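PDB 3FAW: reticulocyte binding protein from Streptococcus agalactiae COH1, which probably hydrolyses alpha-1,6-glucosidic linkages of pullulan and related branched glucans, as a cell-wall-anchored pullulanase of group B Streptococcus. Local coordinates for residues A[218-223]-A[434-439]; A[444-447]-A[453-456]; A[156-161]-A[183-188]. All coordinates share one frame; numbering follows the deposited sequence.

Contact 1: residues A[218-223]-A[434-439]; sequences DPYAKS and SRRVLV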
ATOM      1  N   ASP A 218     -20.703  -7.782   6.547  1.00 13.49           N
ATOM      2  CA  ASP A 218     -21.081  -6.601   5.772  1.00 13.23           C
ATOM      3  C   ASP A 218     -19.820  -5.909   5.235  1.00 12.58           C
ATOM      4  O   ASP A 218     -19.009  -5.408   6.017  1.00 11.11           O
ATOM      5  CB  ASP A 218     -21.888  -5.642   6.658  1.00 12.23           C
ATOM      6  CG  ASP A 218     -22.500  -4.485   5.889  1.00 12.92           C
ATOM      7  OD1 ASP A 218     -22.254  -4.351   4.669  1.00 12.74           O
ATOM      8  OD2 ASP A 218     -23.239  -3.695   6.514  1.00 12.86           O
ATOM      9  N   PRO A 219     -19.634  -5.897   3.898  1.00 12.75           N
ATOM     10  CA  PRO A 219     -18.440  -5.240   3.357  1.00 12.45           C
ATOM     11  C   PRO A 219     -18.373  -3.730   3.612  1.00 12.78           C
ATOM     12  O   PRO A 219     -17.284  -3.173   3.613  1.00 12.66           O
ATOM     13  CB  PRO A 219     -18.496  -5.550   1.851  1.00 12.18           C
ATOM     14  CG  PRO A 219     -19.858  -6.006   1.573  1.00 14.71           C
ATOM     15  CD  PRO A 219     -20.471  -6.498   2.845  1.00 12.53           C
ATOM     16  N   TYR A 220     -19.524  -3.094   3.835  1.00 13.23           N
ATOM     17  CA  TYR A 220     -19.607  -1.660   4.128  1.00 12.78           C
ATOM     18  C   TYR A 220     -19.672  -1.355   5.628  1.00 13.34           C
ATOM     19  O   TYR A 220     -20.032  -0.247   6.018  1.00 13.52           O
ATOM     20  CB  TYR A 220     -20.819  -1.049   3.410  1.00 12.25           C
ATOM     21  CG  TYR A 220     -20.551  -0.754   1.959  1.00  8.92           C
ATOM     22  CD1 TYR A 220     -20.421  -1.792   1.040  1.00 12.17           C
ATOM     23  CD2 TYR A 220     -20.405   0.553   1.503  1.00  7.57           C
ATOM     24  CE1 TYR A 220     -20.161  -1.540  -0.290  1.00  8.32           C
ATOM     25  CE2 TYR A 220     -20.143   0.817   0.165  1.00  8.82           C
ATOM     26  CZ  TYR A 220     -20.023  -0.239  -0.725  1.00  8.17           C
ATOM     27  OH  TYR A 220     -19.769  -0.015  -2.052  1.00  9.24           O
ATOM     28  N   ALA A 221     -19.313  -2.333   6.457  1.00 14.08           N
ATOM     29  CA  ALA A 221     -19.242  -2.156   7.909  1.00 15.59           C
ATOM     30  C   ALA A 221     -18.242  -1.062   8.305  1.00 16.53           C
ATOM     31  O   ALA A 221     -17.093  -1.070   7.853  1.00 16.77           O
ATOM     32  CB  ALA A 221     -18.865  -3.485   8.584  1.00 14.48           C
ATOM     33  N   LYS A 222     -18.689  -0.131   9.148  1.00 16.12           N
ATOM     34  CA  LYS A 222     -17.874   1.007   9.576  1.00 16.01           C
ATOM     35  C   LYS A 222     -17.073   0.720  10.846  1.00 15.24           C
ATOM     36  O   LYS A 222     -16.153   1.465  11.183  1.00 16.28           O
ATOM     37  CB  LYS A 222     -18.755   2.246   9.783  1.00 16.35           C
ATOM     38  CG  LYS A 222     -19.584   2.656   8.556  1.00 18.06           C
ATOM     39  CD  LYS A 222     -18.717   2.946   7.329  1.00 15.71           C
ATOM     40  CE  LYS A 222     -19.555   3.355   6.130  1.00 17.93           C
ATOM     41  NZ  LYS A 222     -20.452   2.255   5.669  1.00 16.29           N
ATOM     42  N   SER A 223     -17.443  -0.338  11.563  1.00 15.01           N
ATOM     43  CA  SER A 223     -16.629  -0.857  12.664  1.00 13.96           C
ATOM     44  C   SER A 223     -16.971  -2.326  12.923  1.00 14.06           C
ATOM     45  O   SER A 223     -17.837  -2.898  12.251  1.00 13.95           O
ATOM     46  CB  SER A 223     -16.801  -0.021  13.942  1.00 14.36           C
ATOM     47  OG  SER A 223     -15.759  -0.292  14.878  1.00 10.40           O
ATOM     48  N   SER A 434     -17.625  -4.124  -7.228  1.00 13.17           N
ATOM     49  CA  SER A 434     -16.257  -4.262  -6.720  1.00 12.35           C
ATOM     50  C   SER A 434     -15.516  -2.928  -6.844  1.00 13.36           C
ATOM     51  O   SER A 434     -14.762  -2.540  -5.949  1.00 11.05           O
ATOM     52  CB  SER A 434     -15.496  -5.339  -7.490  1.00 13.27           C
ATOM     53  OG  SER A 434     -16.075  -6.619  -7.297  1.00 11.05           O
ATOM     54  N   ARG A 435     -15.721  -2.237  -7.964  1.00 14.11           N
ATOM     55  CA  ARG A 435     -15.199  -0.884  -8.130  1.00 15.03           C
ATOM     56  C   ARG A 435     -15.793   0.063  -7.083  1.00 14.85           C
ATOM     57  O   ARG A 435     -15.082   0.900  -6.535  1.00 15.48           O
ATOM     58  CB  ARG A 435     -15.469  -0.357  -9.540  1.00 15.05           C
ATOM     59  CG  ARG A 435     -14.801   0.983  -9.825  1.00 14.02           C
ATOM     60  CD  ARG A 435     -14.974   1.384 -11.277  1.00 18.28           C
ATOM     61  NE  ARG A 435     -14.135   0.591 -12.172  1.00 18.36           N
ATOM     62  CZ  ARG A 435     -14.106   0.733 -13.496  1.00 20.81           C
ATOM     63  NH1 ARG A 435     -14.873   1.636 -14.101  1.00 18.27           N
ATOM     64  NH2 ARG A 435     -13.305  -0.036 -14.220  1.00 19.97           N
ATOM     65  N   ARG A 436     -17.087  -0.081  -6.800  1.00 16.04           N
ATOM     66  CA  ARG A 436     -17.737   0.705  -5.741  1.00 15.15           C
ATOM     67  C   ARG A 436     -17.069   0.531  -4.375  1.00 15.63           C
ATOM     68  O   ARG A 436     -16.866   1.512  -3.651  1.00 15.07           O
ATOM     69  CB  ARG A 436     -19.224   0.354  -5.617  1.00 15.37           C
ATOM     70  CG  ARG A 436     -20.139   1.126  -6.560  1.00 12.59           C
ATOM     71  CD  ARG A 436     -21.568   1.151  -6.032  1.00 13.43           C
ATOM     72  NE  ARG A 436     -21.669   1.904  -4.779  1.00 12.44           N
ATOM     73  CZ  ARG A 436     -22.766   1.989  -4.028  1.00 10.90           C
ATOM     74  NH1 ARG A 436     -23.884   1.372  -4.382  1.00 10.54           N
ATOM     75  NH2 ARG A 436     -22.745   2.710  -2.913  1.00 10.46           N
ATOM     76  N   VAL A 437     -16.726  -0.708  -4.026  1.00 14.34           N
ATOM     77  CA  VAL A 437     -16.076  -0.992  -2.744  1.00 14.09           C
ATOM     78  C   VAL A 437     -14.776  -0.196  -2.588  1.00 13.43           C
ATOM     79  O   VAL A 437     -14.539   0.417  -1.549  1.00 11.40           O
ATOM     80  CB  VAL A 437     -15.769  -2.500  -2.574  1.00 14.81           C
ATOM     81  CG1 VAL A 437     -14.851  -2.727  -1.376  1.00 11.21           C
ATOM     82  CG2 VAL A 437     -17.061  -3.298  -2.431  1.00 11.41           C
ATOM     83  N   LEU A 438     -13.951  -0.208  -3.632  1.00 13.20           N
ATOM     84  CA  LEU A 438     -12.690   0.535  -3.645  1.00 13.84           C
ATOM     85  C   LEU A 438     -12.927   2.045  -3.568  1.00 13.73           C
ATOM     86  O   LEU A 438     -12.384   2.721  -2.692  1.00 13.70           O
ATOM     87  CB  LEU A 438     -11.883   0.189  -4.906  1.00 14.35           C
ATOM     88  CG  LEU A 438     -10.494   0.820  -5.070  1.00 12.40           C
ATOM     89  CD1 LEU A 438      -9.614  -0.032  -5.982  1.00 13.07           C
ATOM     90  CD2 LEU A 438     -10.580   2.253  -5.608  1.00 12.97           C
ATOM     91  N   VAL A 439     -13.747   2.556  -4.482  1.00 13.64           N
ATOM     92  CA  VAL A 439     -14.001   3.995  -4.595  1.00 14.55           C
ATOM     93  C   VAL A 439     -14.780   4.556  -3.396  1.00 14.39           C
ATOM     94  O   VAL A 439     -14.443   5.629  -2.887  1.00 14.56           O
ATOM     95  CB  VAL A 439     -14.718   4.335  -5.931  1.00 13.75           C
ATOM     96  CG1 VAL A 439     -15.081   5.808  -6.005  1.00 15.56           C
ATOM     97  CG2 VAL A 439     -13.836   3.953  -7.113  1.00 12.98           C
TER
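Tyr220 reaches end-on toward the helix around Arg436 and Val437, and the tyrosine and arginine side chains cross at about a right angle. The phenol OH comes down beside the helix backbone, 3.6 Å from Arg436 CB, and lies over one face of the guanidinium group, whose plane is turned 66° from that of the ring. Further back along the ring, Tyr220 CE1 meets Val437 CG2 at 4.2 Å, an oblique and fairly light apolar touch. With chi1 of Val437 at 169°, CG2 lies opposite the carbonyl carbon, and this is the methyl turned to the tyrosine.

The root of the tyrosine is fixed by its own loop. Residues 218 to 221 form a type I beta turn, and Asp218 OD1 accepts from Tyr220 N at 3.1 Å in an Asx turn, the N-H coming from above the carboxylate plane. One residue past the turn, Lys222 folds back so that NZ bonds Tyr220 O at 2.6 Å.

No hydrogen bond joins the two segments directly. Tyr220 OH and Arg436 NE, 3.8 Å apart, meet instead through Asp440 OD2, hydrogen-bonded to the first and salt-bridged to the second. One carboxylate oxygen thus ties the loop after strand 212-216 to the barrel helix 432-449, and the neighbouring guanidinium would be expected to stabilise its negative charge.

Contact 2: residues A[444-447]-A[453-456]; sequences YLTS and GFRF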
ATOM      1  N   TYR A 444     -14.989   7.515   1.707  1.00 11.42           N
ATOM      2  CA  TYR A 444     -15.315   7.488   3.134  1.00 11.02           C
ATOM      3  C   TYR A 444     -14.096   7.852   3.983  1.00 12.09           C
ATOM      4  O   TYR A 444     -14.170   8.747   4.828  1.00 11.58           O
ATOM      5  CB  TYR A 444     -15.872   6.117   3.542  1.00 10.86           C
ATOM      6  CG  TYR A 444     -15.938   5.902   5.043  1.00 10.85           C
ATOM      7  CD1 TYR A 444     -16.924   6.509   5.817  1.00 12.37           C
ATOM      8  CD2 TYR A 444     -15.004   5.099   5.686  1.00  9.77           C
ATOM      9  CE1 TYR A 444     -16.978   6.309   7.202  1.00 14.38           C
ATOM     10  CE2 TYR A 444     -15.050   4.894   7.059  1.00 11.47           C
ATOM     11  CZ  TYR A 444     -16.030   5.499   7.814  1.00 12.95           C
ATOM     12  OH  TYR A 444     -16.060   5.284   9.182  1.00 13.13           O
ATOM     13  N   LEU A 445     -12.976   7.174   3.746  1.00 10.39           N
ATOM     14  CA  LEU A 445     -11.743   7.469   4.475  1.00 11.81           C
ATOM     15  C   LEU A 445     -11.306   8.924   4.292  1.00 12.17           C
ATOM     16  O   LEU A 445     -10.904   9.575   5.258  1.00 11.46           O
ATOM     17  CB  LEU A 445     -10.619   6.512   4.066  1.00 11.91           C
ATOM     18  CG  LEU A 445     -10.861   5.043   4.449  1.00 14.04           C
ATOM     19  CD1 LEU A 445      -9.845   4.108   3.777  1.00 12.65           C
ATOM     20  CD2 LEU A 445     -10.857   4.866   5.966  1.00 12.56           C
ATOM     21  N   THR A 446     -11.407   9.440   3.066  1.00 12.51           N
ATOM     22  CA  THR A 446     -11.022  10.826   2.793  1.00 12.51           C
ATOM     23  C   THR A 446     -11.894  11.820   3.557  1.00 13.22           C
ATOM     24  O   THR A 446     -11.383  12.655   4.294  1.00 14.17           O
ATOM     25  CB  THR A 446     -11.105  11.177   1.286  1.00 11.80           C
ATOM     26  OG1 THR A 446     -10.312  10.261   0.528  1.00 10.71           O
ATOM     27  CG2 THR A 446     -10.597  12.588   1.039  1.00  9.80           C
ATOM     28  N   SER A 447     -13.208  11.724   3.372  1.00 13.33           N
ATOM     29  CA  SER A 447     -14.132  12.715   3.915  1.00 14.53           C
ATOM     30  C   SER A 447     -14.372  12.556   5.424  1.00 13.85           C
ATOM     31  O   SER A 447     -14.523  13.553   6.129  1.00 11.60           O
ATOM     32  CB  SER A 447     -15.466  12.693   3.153  1.00 13.35           C
ATOM     33  OG  SER A 447     -16.125  11.451   3.305  1.00 17.90           O
ATOM     34  N   GLY A 453      -3.855  11.572   1.694  1.00  9.44           N
ATOM     35  CA  GLY A 453      -3.340  10.772   0.596  1.00 10.26           C
ATOM     36  C   GLY A 453      -3.488   9.287   0.836  1.00  9.85           C
ATOM     37  O   GLY A 453      -3.853   8.866   1.931  1.00 10.06           O
ATOM     38  N   PHE A 454      -3.201   8.498  -0.197  1.00 10.47           N
ATOM     39  CA  PHE A 454      -3.304   7.040  -0.131  1.00 10.68           C
ATOM     40  C   PHE A 454      -2.132   6.373  -0.842  1.00 10.77           C
ATOM     41  O   PHE A 454      -1.651   6.878  -1.868  1.00  8.96           O
ATOM     42  CB  PHE A 454      -4.619   6.567  -0.773  1.00 10.58           C
ATOM     43  CG  PHE A 454      -5.847   7.011  -0.034  1.00 11.62           C
ATOM     44  CD1 PHE A 454      -6.349   6.260   1.024  1.00 11.98           C
ATOM     45  CD2 PHE A 454      -6.496   8.185  -0.388  1.00 12.48           C
ATOM     46  CE1 PHE A 454      -7.480   6.672   1.710  1.00  9.82           C
ATOM     47  CE2 PHE A 454      -7.620   8.605   0.294  1.00 11.72           C
ATOM     48  CZ  PHE A 454      -8.114   7.851   1.347  1.00  8.32           C
ATOM     49  N   ARG A 455      -1.680   5.243  -0.296  1.00 10.93           N
ATOM     50  CA  ARG A 455      -0.688   4.384  -0.954  1.00 11.10           C
ATOM     51  C   ARG A 455      -1.317   3.044  -1.305  1.00  9.29           C
ATOM     52  O   ARG A 455      -1.809   2.348  -0.427  1.00  7.88           O
ATOM     53  CB  ARG A 455       0.543   4.131  -0.070  1.00 12.75           C
ATOM     54  CG  ARG A 455       1.723   3.556  -0.863  1.00 15.19           C
ATOM     55  CD  ARG A 455       2.486   2.422  -0.196  1.00 23.44           C
ATOM     56  NE  ARG A 455       1.728   1.183  -0.079  1.00 25.05           N
ATOM     57  CZ  ARG A 455       2.250  -0.047  -0.069  1.00 21.84           C
ATOM     58  NH1 ARG A 455       3.552  -0.268  -0.195  1.00 22.42           N
ATOM     59  NH2 ARG A 455       1.445  -1.086   0.052  1.00 16.78           N
ATOM     60  N   PHE A 456      -1.280   2.676  -2.583  1.00 10.71           N
ATOM     61  CA  PHE A 456      -1.885   1.429  -3.043  1.00 11.28           C
ATOM     62  C   PHE A 456      -0.879   0.274  -3.089  1.00 10.60           C
ATOM     63  O   PHE A 456       0.153   0.357  -3.747  1.00  8.59           O
ATOM     64  CB  PHE A 456      -2.516   1.606  -4.424  1.00 12.79           C
ATOM     65  CG  PHE A 456      -3.761   2.454  -4.424  1.00 14.13           C
ATOM     66  CD1 PHE A 456      -4.992   1.900  -4.097  1.00 17.43           C
ATOM     67  CD2 PHE A 456      -3.708   3.800  -4.773  1.00 14.82           C
ATOM     68  CE1 PHE A 456      -6.145   2.679  -4.105  1.00 16.99           C
ATOM     69  CE2 PHE A 456      -4.853   4.582  -4.783  1.00 12.87           C
ATOM     70  CZ  PHE A 456      -6.072   4.024  -4.449  1.00 16.85           C
TER
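Phe454 pushes its ring against Leu445 and Thr446, packing a strand of the (beta/alpha)8 barrel of the alpha-amylase family against the helix that leads into it. Helix 432-449 lies on the chain between the adjacent parallel strands 385-390 and 453-456, and so belongs to the beta-alpha-beta crossover that joins them.

Following the strand, Gly453 has its CA nearest residues 444-447, 8.0 Å from Thr446 CA, and is backbone hydrogen-bonded to Leu388 of strand 385-390. Phe454 then points at the helix. Its CG is anti to the carbonyl carbon (chi1 -66°), and the ring goes in edge first: both helix residues meet its rim close to the ring plane. Leu445 takes one side of that rim, CB lying 3.9 Å from Phe454 CE1 and CD1 following at 4.1 Å from the same carbon. Leu388, Val390 and Met483, on the two flanking strands, also touch this phenylalanine.

At Arg455 the side chain leaves the helix side, and its guanidinium forms salt bridges with Asp389 and Asp457. Phe456 returns to the outer layer but packs on Ile467 of helix 464-477 rather than on residues 444-447.

The most intimate approach remains at the ring of Phe454, where Thr446 OG1, already hydrogen-bonded to Ile442 O one helical turn back, sits 3.2 Å from CE2 and 3.4 Å from CZ.

Contact 3: residues A[156-161]-A[183-188]; sequences DSVTMI and GVWQTI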
ATOM      1  N   ASP A 156     -31.710 -16.271  -2.164  1.00 14.03           N
ATOM      2  CA  ASP A 156     -33.121 -16.615  -1.937  1.00 13.86           C
ATOM      3  C   ASP A 156     -33.681 -15.836  -0.747  1.00 13.53           C
ATOM      4  O   ASP A 156     -34.840 -15.409  -0.756  1.00 12.02           O
ATOM      5  CB  ASP A 156     -33.288 -18.112  -1.645  1.00 14.26           C
ATOM      6  CG  ASP A 156     -32.948 -18.990  -2.831  1.00 13.21           C
ATOM      7  OD1 ASP A 156     -32.960 -18.496  -3.974  1.00 12.48           O
ATOM      8  OD2 ASP A 156     -32.685 -20.191  -2.611  1.00 11.39           O
ATOM      9  N   SER A 157     -32.853 -15.671   0.280  1.00 13.96           N
ATOM     10  CA  SER A 157     -33.238 -14.922   1.470  1.00 12.78           C
ATOM     11  C   SER A 157     -32.002 -14.399   2.191  1.00 12.62           C
ATOM     12  O   SER A 157     -30.926 -14.996   2.107  1.00 13.50           O
ATOM     13  CB  SER A 157     -34.048 -15.812   2.412  1.00 13.58           C
ATOM     14  OG  SER A 157     -33.253 -16.883   2.901  1.00 15.65           O
ATOM     15  N   VAL A 158     -32.167 -13.281   2.887  1.00 12.21           N
ATOM     16  CA  VAL A 158     -31.104 -12.695   3.693  1.00 12.42           C
ATOM     17  C   VAL A 158     -31.688 -12.349   5.062  1.00 13.32           C
ATOM     18  O   VAL A 158     -32.741 -11.712   5.152  1.00 13.23           O
ATOM     19  CB  VAL A 158     -30.491 -11.447   3.018  1.00 12.61           C
ATOM     20  CG1 VAL A 158     -29.446 -10.798   3.916  1.00 12.06           C
ATOM     21  CG2 VAL A 158     -29.863 -11.825   1.674  1.00 12.65           C
ATOM     22  N   THR A 159     -31.009 -12.802   6.114  1.00 13.79           N
ATOM     23  CA  THR A 159     -31.432 -12.574   7.493  1.00 13.74           C
ATOM     24  C   THR A 159     -30.292 -11.942   8.280  1.00 13.45           C
ATOM     25  O   THR A 159     -29.155 -12.397   8.189  1.00 14.23           O
ATOM     26  CB  THR A 159     -31.820 -13.905   8.167  1.00 14.20           C
ATOM     27  OG1 THR A 159     -32.858 -14.542   7.409  1.00 18.29           O
ATOM     28  CG2 THR A 159     -32.294 -13.678   9.596  1.00 15.39           C
ATOM     29  N   MET A 160     -30.597 -10.894   9.046  1.00 13.17           N
ATOM     30  CA  MET A 160     -29.619 -10.290   9.944  1.00 13.05           C
ATOM     31  C   MET A 160     -29.679 -10.973  11.310  1.00 13.21           C
ATOM     32  O   MET A 160     -30.759 -11.182  11.861  1.00 12.82           O
ATOM     33  CB  MET A 160     -29.870  -8.790  10.108  1.00 13.40           C
ATOM     34  CG  MET A 160     -28.747  -8.059  10.839  1.00 12.93           C
ATOM     35  SD  MET A 160     -29.167  -6.382  11.351  1.00 14.53           S
ATOM     36  CE  MET A 160     -28.975  -5.470   9.815  1.00 10.82           C
ATOM     37  N   ILE A 161     -28.511 -11.322  11.840  1.00 12.81           N
ATOM     38  CA  ILE A 161     -28.389 -11.857  13.188  1.00 12.96           C
ATOM     39  C   ILE A 161     -27.698 -10.802  14.036  1.00 13.85           C
ATOM     40  O   ILE A 161     -26.623 -10.327  13.673  1.00 13.57           O
ATOM     41  CB  ILE A 161     -27.544 -13.148  13.225  1.00 12.41           C
ATOM     42  CG1 ILE A 161     -28.071 -14.175  12.220  1.00 11.18           C
ATOM     43  CG2 ILE A 161     -27.541 -13.735  14.635  1.00 11.02           C
ATOM     44  CD1 ILE A 161     -27.234 -15.433  12.158  1.00 11.15           C
ATOM     45  N   GLY A 183     -31.465  -6.164  -6.647  1.00 25.61           N
ATOM     46  CA  GLY A 183     -30.874  -7.196  -5.794  1.00 23.75           C
ATOM     47  C   GLY A 183     -30.324  -6.692  -4.470  1.00 21.50           C
ATOM     48  O   GLY A 183     -29.423  -7.314  -3.895  1.00 18.71           O
ATOM     49  N   VAL A 184     -30.870  -5.576  -3.981  1.00 19.89           N
ATOM     50  CA  VAL A 184     -30.428  -4.976  -2.718  1.00 18.06           C
ATOM     51  C   VAL A 184     -31.401  -5.326  -1.588  1.00 17.49           C
ATOM     52  O   VAL A 184     -32.564  -4.922  -1.608  1.00 17.51           O
ATOM     53  CB  VAL A 184     -30.295  -3.435  -2.827  1.00 18.66           C
ATOM     54  CG1 VAL A 184     -29.882  -2.830  -1.485  1.00 18.04           C
ATOM     55  CG2 VAL A 184     -29.298  -3.060  -3.911  1.00 12.29           C
ATOM     56  N   TRP A 185     -30.911  -6.078  -0.608  1.00 16.33           N
ATOM     57  CA  TRP A 185     -31.720  -6.503   0.529  1.00 16.17           C
ATOM     58  C   TRP A 185     -31.720  -5.424   1.604  1.00 15.34           C
ATOM     59  O   TRP A 185     -30.667  -4.910   1.962  1.00 16.12           O
ATOM     60  CB  TRP A 185     -31.179  -7.811   1.095  1.00 15.43           C
ATOM     61  CG  TRP A 185     -31.269  -8.926   0.118  1.00 14.93           C
ATOM     62  CD1 TRP A 185     -30.381  -9.215  -0.882  1.00 15.20           C
ATOM     63  CD2 TRP A 185     -32.312  -9.900   0.026  1.00 13.73           C
ATOM     64  NE1 TRP A 185     -30.808 -10.314  -1.585  1.00 15.97           N
ATOM     65  CE2 TRP A 185     -31.989 -10.755  -1.050  1.00 15.15           C
ATOM     66  CE3 TRP A 185     -33.488 -10.134   0.746  1.00 12.80           C
ATOM     67  CZ2 TRP A 185     -32.796 -11.830  -1.416  1.00 14.78           C
ATOM     68  CZ3 TRP A 185     -34.292 -11.201   0.378  1.00 13.56           C
ATOM     69  CH2 TRP A 185     -33.943 -12.037  -0.692  1.00 15.14           C
ATOM     70  N   GLN A 186     -32.905  -5.086   2.106  1.00 14.97           N
ATOM     71  CA  GLN A 186     -33.063  -3.955   3.023  1.00 15.84           C
ATOM     72  C   GLN A 186     -34.010  -4.232   4.193  1.00 14.65           C
ATOM     73  O   GLN A 186     -34.948  -5.025   4.083  1.00 12.52           O
ATOM     74  CB  GLN A 186     -33.579  -2.737   2.254  1.00 16.27           C
ATOM     75  CG  GLN A 186     -32.731  -2.353   1.057  1.00 17.39           C
ATOM     76  CD  GLN A 186     -33.256  -1.132   0.345  1.00 18.30           C
ATOM     77  OE1 GLN A 186     -34.383  -1.125  -0.145  1.00 21.22           O
ATOM     78  NE2 GLN A 186     -32.438  -0.091   0.278  1.00 23.19           N
ATOM     79  N   THR A 187     -33.745  -3.563   5.312  1.00 15.61           N
ATOM     80  CA  THR A 187     -34.682  -3.502   6.432  1.00 16.66           C
ATOM     81  C   THR A 187     -34.442  -2.258   7.287  1.00 16.41           C
ATOM     82  O   THR A 187     -33.476  -1.521   7.077  1.00 16.70           O
ATOM     83  CB  THR A 187     -34.607  -4.757   7.329  1.00 17.39           C
ATOM     84  OG1 THR A 187     -35.702  -4.746   8.252  1.00 18.94           O
ATOM     85  CG2 THR A 187     -33.286  -4.814   8.104  1.00 13.74           C
ATOM     86  N   ILE A 188     -35.347  -2.031   8.234  1.00 16.31           N
ATOM     87  CA  ILE A 188     -35.189  -0.995   9.250  1.00 16.39           C
ATOM     88  C   ILE A 188     -35.339  -1.620  10.634  1.00 15.84           C
ATOM     89  O   ILE A 188     -36.398  -2.165  10.965  1.00 15.18           O
ATOM     90  CB  ILE A 188     -36.230   0.127   9.090  1.00 16.88           C
ATOM     91  CG1 ILE A 188     -36.023   0.865   7.764  1.00 16.88           C
ATOM     92  CG2 ILE A 188     -36.135   1.113  10.255  1.00 17.71           C
ATOM     93  CD1 ILE A 188     -37.052   1.944   7.507  1.00 19.68           C
TER
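Val158 sets one methyl squarely on the indole of Trp185. Its CG2 stands 3.4 Å from the centroid of the five-membered ring and only 5° off the ring normal, a clear CH-pi contact. Because CG1 takes the place anti to the backbone N (chi1 176°), CG2 is the branch that lands on the ring; Val158 CB follows it in, 3.8 Å from Trp185 CD2. This is the tight half of the contact, and both residues are buried. The indole has a polar tie as well, since its NE1 is hydrogen-bonded to Ser152 O, which helps fix the rotation of the ring under the valine.

Toward the six-membered ring the packing passes from side chain to backbone. Ser157 CA lies 3.7 Å from Trp185 CH2, and the carbonyl O of Asp156 approaches the same carbon at 3.5 Å, obliquely. Here the chain opens to solvent: Asp156 is exposed, and its carboxylate turns away to Gly210 N. Asp156 and Ser157 together face Lys208 in a classic beta bulge, which marks the start of strand 157-164. At the other end of the contact, Met160 and Thr187 point inward, yet neither side chain comes closer than 4.7 Å to the opposing segment.

The two strands do not bond to each other. Both pair with strand 170-179, and the curl of the sheet, consistent with the beta-sandwich of a CBM48 module, brings Val158 over Trp185, with Leu177 of that shared strand beside the indole, Leu150 of strand 146-151 against the valine and Tyr205 of strand 202-209 against it too.

Along the chain, contact 3 closes first, contact 1 then opens, and contact 2 follows. Contact 3 lies within the CBM48-like beta module, its centre 17 Å from that of contact 1 and with no atoms touching. Contact 1 joins the loop after this module's strand 212-216 to helix 432-449, and contact 2 carries the same helix onto barrel strand 453-456; their centres are 13 Å apart. The two also touch directly, Lys222 CD lying 3.7 Å from Tyr444 CZ. Helix 432-449 therefore bridges module and barrel core. A calcium site built from Lys165, Tyr202 and Lys363 likewise draws on both chain regions, consistent with a module held against the catalytic domain.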